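Local coordinates for periplasmic binding protein/LacI transcriptional regulator (PDB 4YLE) that probably captures a simple sugar in the periplasm and delivers it to an ABC transporter for import, at residues A[30-42]-A[88-101]. Sequence-based numbering, arbitrary orientation.
Sequences AGKPKVALVMKSL and MIVSKVDAIVLAPA
Ala36 and Val38 tie strand 34-39 to strand 95-98 as parallel neighbours, the short axes 4.7 Å apart and turned by 18°. Ala36 N-H goes to Ala95 O and Val38 N-H to Val97 O; in return Ala36 O and Val38 O accept from the amides of Val97 and Ala99. The alternate residues Val35 and Leu37 turn their backbone bonds to strand 66-72 instead. The bond from Val97 N to Ala36 O is 2.7 Å long and almost straight. At the entrance the pattern gives way to a side chain: Asp94 reaches with the anti lone pair of OD2 to Lys34 N at 2.8 Å, while its own N-H, helped weakly by that of Ala95, binds Lys34 O.

The arrangement is a worked case of the Rossmann-like sheet of a periplasmic binding protein lobe. Strand 34-39 has strand 66-72 along its other edge, and helix 78-90, ending in a Schellman motif at Lys92, leads back into strand 95-98. Met88, present as selenomethionine in that last helical turn, bends at chi2 (-55°) and sets SE 3.5 Å from Ala36 CB. On the same face Val38 CG1, anti to the backbone N (chi1 174°), presses on Leu98 CD1 at a tight 3.4 Å. Leu37 and Val97 occupy the other face, where Leu37 CD1 meets Val97 CG1 at 3.7 Å and Val35 CG1 touches Val97 CG2. Leu37 also packs against Ala54 of helix 45-60, while Ile123 of strand 119-123 touches both Leu37 and Val97.

Beyond the strands Lys40 runs its methylenes over the loop 99-101, CG lying 3.4 Å from Ala99 O, and carries NZ to a salt bridge with Asp124 and close to the bound unknown ligand.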
loop_
_atom_site.group_PDB
_atom_site.type_symbol
_atom_site.label_atom_id
_atom_site.label_comp_id
_atom_site.label_asym_id
_atom_site.label_seq_id
_atom_site.Cartn_x
_atom_site.Cartn_y
_atom_site.Cartn_z
ATOM N N ALA A 30 17.538 -21.300 24.595
ATOM C CA ALA A 30 17.485 -21.315 23.134
ATOM C C ALA A 30 17.245 -19.904 22.570
ATOM O O ALA A 30 16.400 -19.168 23.067
ATOM C CB ALA A 30 16.397 -22.271 22.657
ATOM N N GLY A 31 17.989 -19.532 21.534
ATOM C CA GLY A 31 17.953 -18.164 21.033
ATOM C C GLY A 31 16.649 -17.766 20.366
ATOM O O GLY A 31 15.975 -18.605 19.768
ATOM N N LYS A 32 16.298 -16.482 20.486
ATOM C CA LYS A 32 15.150 -15.891 19.785
ATOM C C LYS A 32 15.425 -15.688 18.297
ATOM O O LYS A 32 16.494 -15.203 17.939
ATOM C CB LYS A 32 14.785 -14.504 20.342
ATOM C CG LYS A 32 14.511 -14.336 21.811
ATOM C CD LYS A 32 14.077 -12.875 22.018
ATOM C CE LYS A 32 14.520 -12.306 23.349
ATOM N NZ LYS A 32 14.432 -10.817 23.333
ATOM N N PRO A 33 14.450 -15.992 17.423
ATOM C CA PRO A 33 14.637 -15.556 16.036
ATOM C C PRO A 33 14.688 -14.039 15.939
ATOM O O PRO A 33 13.989 -13.341 16.702
ATOM C CB PRO A 33 13.392 -16.091 15.310
ATOM C CG PRO A 33 12.669 -16.951 16.285
ATOM C CD PRO A 33 13.112 -16.554 17.645
ATOM N N LYS A 34 15.467 -13.539 14.982
ATOM C CA LYS A 34 15.530 -12.106 14.704
ATOM C C LYS A 34 14.822 -11.845 13.373
ATOM O O LYS A 34 15.167 -12.423 12.349
ATOM C CB LYS A 34 16.975 -11.613 14.662
ATOM C CG LYS A 34 17.138 -10.094 14.806
ATOM C CD LYS A 34 18.506 -9.699 15.412
ATOM C CE LYS A 34 19.534 -9.251 14.360
ATOM N NZ LYS A 34 20.499 -8.232 14.891
ATOM N N VAL A 35 13.813 -10.985 13.416
ATOM C CA VAL A 35 12.968 -10.710 12.245
ATOM C C VAL A 35 13.150 -9.268 11.811
ATOM O O VAL A 35 13.079 -8.363 12.637
ATOM C CB VAL A 35 11.468 -10.946 12.553
ATOM C CG1 VAL A 35 10.618 -10.690 11.331
ATOM C CG2 VAL A 35 11.233 -12.377 13.051
ATOM N N ALA A 36 13.343 -9.064 10.508
ATOM C CA ALA A 36 13.455 -7.734 9.926
ATOM C C ALA A 36 12.159 -7.385 9.234
ATOM O O ALA A 36 11.664 -8.181 8.436
ATOM C CB ALA A 36 14.610 -7.669 8.928
ATOM N N LEU A 37 11.632 -6.199 9.545
ATOM C CA LEU A 37 10.428 -5.630 8.862
ATOM C C LEU A 37 10.897 -4.492 7.996
ATOM O O LEU A 37 11.368 -3.482 8.517
ATOM C CB LEU A 37 9.399 -5.123 9.864
ATOM C CG LEU A 37 8.160 -4.447 9.254
ATOM C CD1 LEU A 37 7.356 -5.409 8.408
ATOM C CD2 LEU A 37 7.281 -3.893 10.351
ATOM N N VAL A 38 10.766 -4.656 6.677
ATOM C CA VAL A 38 11.295 -3.685 5.714
ATOM C C VAL A 38 10.133 -3.031 4.990
ATOM O O VAL A 38 9.405 -3.689 4.275
ATOM C CB VAL A 38 12.249 -4.378 4.733
ATOM C CG1 VAL A 38 12.714 -3.417 3.598
ATOM C CG2 VAL A 38 13.451 -4.929 5.507
HETATM N N MSE A 39 9.967 -1.730 5.218
HETATM C CA MSE A 39 8.788 -0.998 4.791
HETATM C C MSE A 39 9.137 -0.009 3.699
HETATM O O MSE A 39 10.256 0.050 3.253
HETATM C CB MSE A 39 8.180 -0.277 5.984
HETATM C CG MSE A 39 7.732 -1.263 7.046
HETATM SE SE MSE A 39 7.025 -0.367 8.641
HETATM C CE MSE A 39 8.769 0.129 9.392
ATOM N N LYS A 40 8.149 0.753 3.268
ATOM C CA LYS A 40 8.403 1.803 2.299
ATOM C C LYS A 40 8.544 3.104 3.066
ATOM O O LYS A 40 9.303 3.188 4.031
ATOM C CB LYS A 40 7.295 1.848 1.250
ATOM C CG LYS A 40 7.258 0.618 0.330
ATOM C CD LYS A 40 5.976 0.547 -0.570
ATOM C CE LYS A 40 4.948 -0.450 0.013
ATOM N NZ LYS A 40 3.523 -0.120 -0.335
ATOM N N SER A 41 7.824 4.126 2.649
ATOM C CA SER A 41 8.145 5.460 3.108
ATOM C C SER A 41 7.810 5.765 4.538
ATOM O O SER A 41 6.651 5.699 4.970
ATOM C CB SER A 41 7.426 6.482 2.242
ATOM O OG SER A 41 7.665 7.757 2.779
ATOM N N LEU A 42 8.843 6.179 5.254
ATOM C CA LEU A 42 8.716 6.601 6.629
ATOM C C LEU A 42 7.979 7.929 6.769
ATOM O O LEU A 42 7.535 8.290 7.853
ATOM C CB LEU A 42 10.121 6.703 7.237
ATOM C CG LEU A 42 10.787 5.329 7.307
ATOM C CD1 LEU A 42 12.215 5.464 7.853
ATOM C CD2 LEU A 42 9.947 4.327 8.141
HETATM N N MSE A 88 20.221 -6.535 5.773
HETATM C CA MSE A 88 19.561 -7.525 6.621
HETATM C C MSE A 88 20.157 -8.915 6.377
HETATM O O MSE A 88 20.196 -9.744 7.283
HETATM C CB MSE A 88 18.043 -7.544 6.367
HETATM C CG MSE A 88 17.316 -6.291 6.834
HETATM SE SE MSE A 88 17.601 -5.824 8.723
HETATM C CE MSE A 88 18.894 -4.356 8.538
ATOM N N ILE A 89 20.615 -9.172 5.155
ATOM C CA ILE A 89 21.187 -10.483 4.836
ATOM C C ILE A 89 22.553 -10.633 5.502
ATOM O O ILE A 89 22.917 -11.734 5.916
ATOM C CB ILE A 89 21.313 -10.713 3.301
ATOM C CG1 ILE A 89 19.924 -10.715 2.657
ATOM C CG2 ILE A 89 22.003 -12.042 3.004
ATOM C CD1 ILE A 89 19.879 -10.840 1.150
ATOM N N VAL A 90 23.303 -9.540 5.638
ATOM C CA VAL A 90 24.613 -9.632 6.279
ATOM C C VAL A 90 24.463 -9.805 7.793
ATOM O O VAL A 90 25.230 -10.535 8.418
ATOM C CB VAL A 90 25.514 -8.400 5.976
ATOM C CG1 VAL A 90 25.750 -8.260 4.484
ATOM C CG2 VAL A 90 24.914 -7.129 6.516
ATOM N N SER A 91 23.463 -9.158 8.380
ATOM C CA SER A 91 23.216 -9.293 9.810
ATOM C C SER A 91 22.644 -10.664 10.177
ATOM O O SER A 91 22.329 -10.907 11.334
ATOM C CB SER A 91 22.257 -8.200 10.291
ATOM O OG SER A 91 22.858 -6.922 10.202
ATOM N N LYS A 92 22.482 -11.539 9.185
ATOM C CA LYS A 92 21.997 -12.900 9.414
ATOM C C LYS A 92 20.686 -12.920 10.209
ATOM O O LYS A 92 20.527 -13.714 11.126
ATOM C CB LYS A 92 23.053 -13.740 10.152
ATOM C CG LYS A 92 24.402 -13.837 9.453
ATOM C CD LYS A 92 24.404 -14.918 8.392
ATOM C CE LYS A 92 25.819 -15.299 7.989
ATOM N NZ LYS A 92 25.852 -16.030 6.688
ATOM N N VAL A 93 19.740 -12.049 9.868
ATOM C CA VAL A 93 18.408 -12.187 10.444
ATOM C C VAL A 93 17.853 -13.541 10.012
ATOM O O VAL A 93 18.318 -14.125 9.028
ATOM C CB VAL A 93 17.444 -11.058 10.000
ATOM C CG1 VAL A 93 17.930 -9.697 10.513
ATOM C CG2 VAL A 93 17.283 -11.049 8.469
ATOM N N ASP A 94 16.846 -14.018 10.733
ATOM C CA ASP A 94 16.223 -15.306 10.444
ATOM C C ASP A 94 15.030 -15.211 9.511
ATOM O O ASP A 94 14.666 -16.178 8.842
ATOM C CB ASP A 94 15.812 -15.955 11.756
ATOM C CG ASP A 94 17.002 -16.162 12.661
ATOM O OD1 ASP A 94 17.891 -16.981 12.308
ATOM O OD2 ASP A 94 17.062 -15.468 13.692
ATOM N N ALA A 95 14.416 -14.039 9.474
ATOM C CA ALA A 95 13.309 -13.822 8.579
ATOM C C ALA A 95 13.266 -12.365 8.177
ATOM O O ALA A 95 13.725 -11.502 8.920
ATOM C CB ALA A 95 11.993 -14.234 9.241
ATOM N N ILE A 96 12.708 -12.119 6.994
ATOM C CA ILE A 96 12.479 -10.773 6.481
ATOM C C ILE A 96 11.041 -10.658 6.032
ATOM O O ILE A 96 10.562 -11.481 5.255
ATOM C CB ILE A 96 13.389 -10.440 5.285
ATOM C CG1 ILE A 96 14.842 -10.363 5.720
ATOM C CG2 ILE A 96 12.964 -9.099 4.667
ATOM C CD1 ILE A 96 15.814 -10.289 4.557
ATOM N N VAL A 97 10.359 -9.642 6.542
ATOM C CA VAL A 97 8.991 -9.344 6.196
ATOM C C VAL A 97 9.051 -8.061 5.381
ATOM O O VAL A 97 9.420 -7.021 5.920
ATOM C CB VAL A 97 8.116 -9.152 7.437
ATOM C CG1 VAL A 97 6.706 -8.831 7.037
ATOM C CG2 VAL A 97 8.146 -10.436 8.320
ATOM N N LEU A 98 8.740 -8.153 4.089
ATOM C CA LEU A 98 9.037 -7.082 3.165
ATOM C C LEU A 98 7.760 -6.532 2.526
ATOM O O LEU A 98 6.956 -7.308 2.002
ATOM C CB LEU A 98 9.978 -7.589 2.071
ATOM C CG LEU A 98 10.260 -6.634 0.905
ATOM C CD1 LEU A 98 11.050 -5.428 1.372
ATOM C CD2 LEU A 98 10.986 -7.398 -0.210
ATOM N N ALA A 99 7.595 -5.199 2.590
ATOM C CA ALA A 99 6.587 -4.442 1.801
ATOM C C ALA A 99 7.306 -3.758 0.637
ATOM O O ALA A 99 7.860 -2.676 0.811
ATOM C CB ALA A 99 5.872 -3.396 2.661
ATOM N N PRO A 100 7.339 -4.402 -0.547
ATOM C CA PRO A 100 8.308 -3.955 -1.562
ATOM C C PRO A 100 7.905 -2.677 -2.289
ATOM O O PRO A 100 6.722 -2.484 -2.602
ATOM C CB PRO A 100 8.371 -5.149 -2.522
ATOM C CG PRO A 100 7.107 -5.868 -2.347
ATOM C CD PRO A 100 6.683 -5.670 -0.924
ATOM N N ALA A 101 8.883 -1.814 -2.543
ATOM C CA ALA A 101 8.639 -0.525 -3.195
ATOM C C ALA A 101 8.358 -0.681 -4.691
ATOM O O ALA A 101 7.781 0.225 -5.324
ATOM C CB ALA A 101 9.826 0.396 -2.987
HETATM O O HOH W 1 23.239 -7.183 13.101
#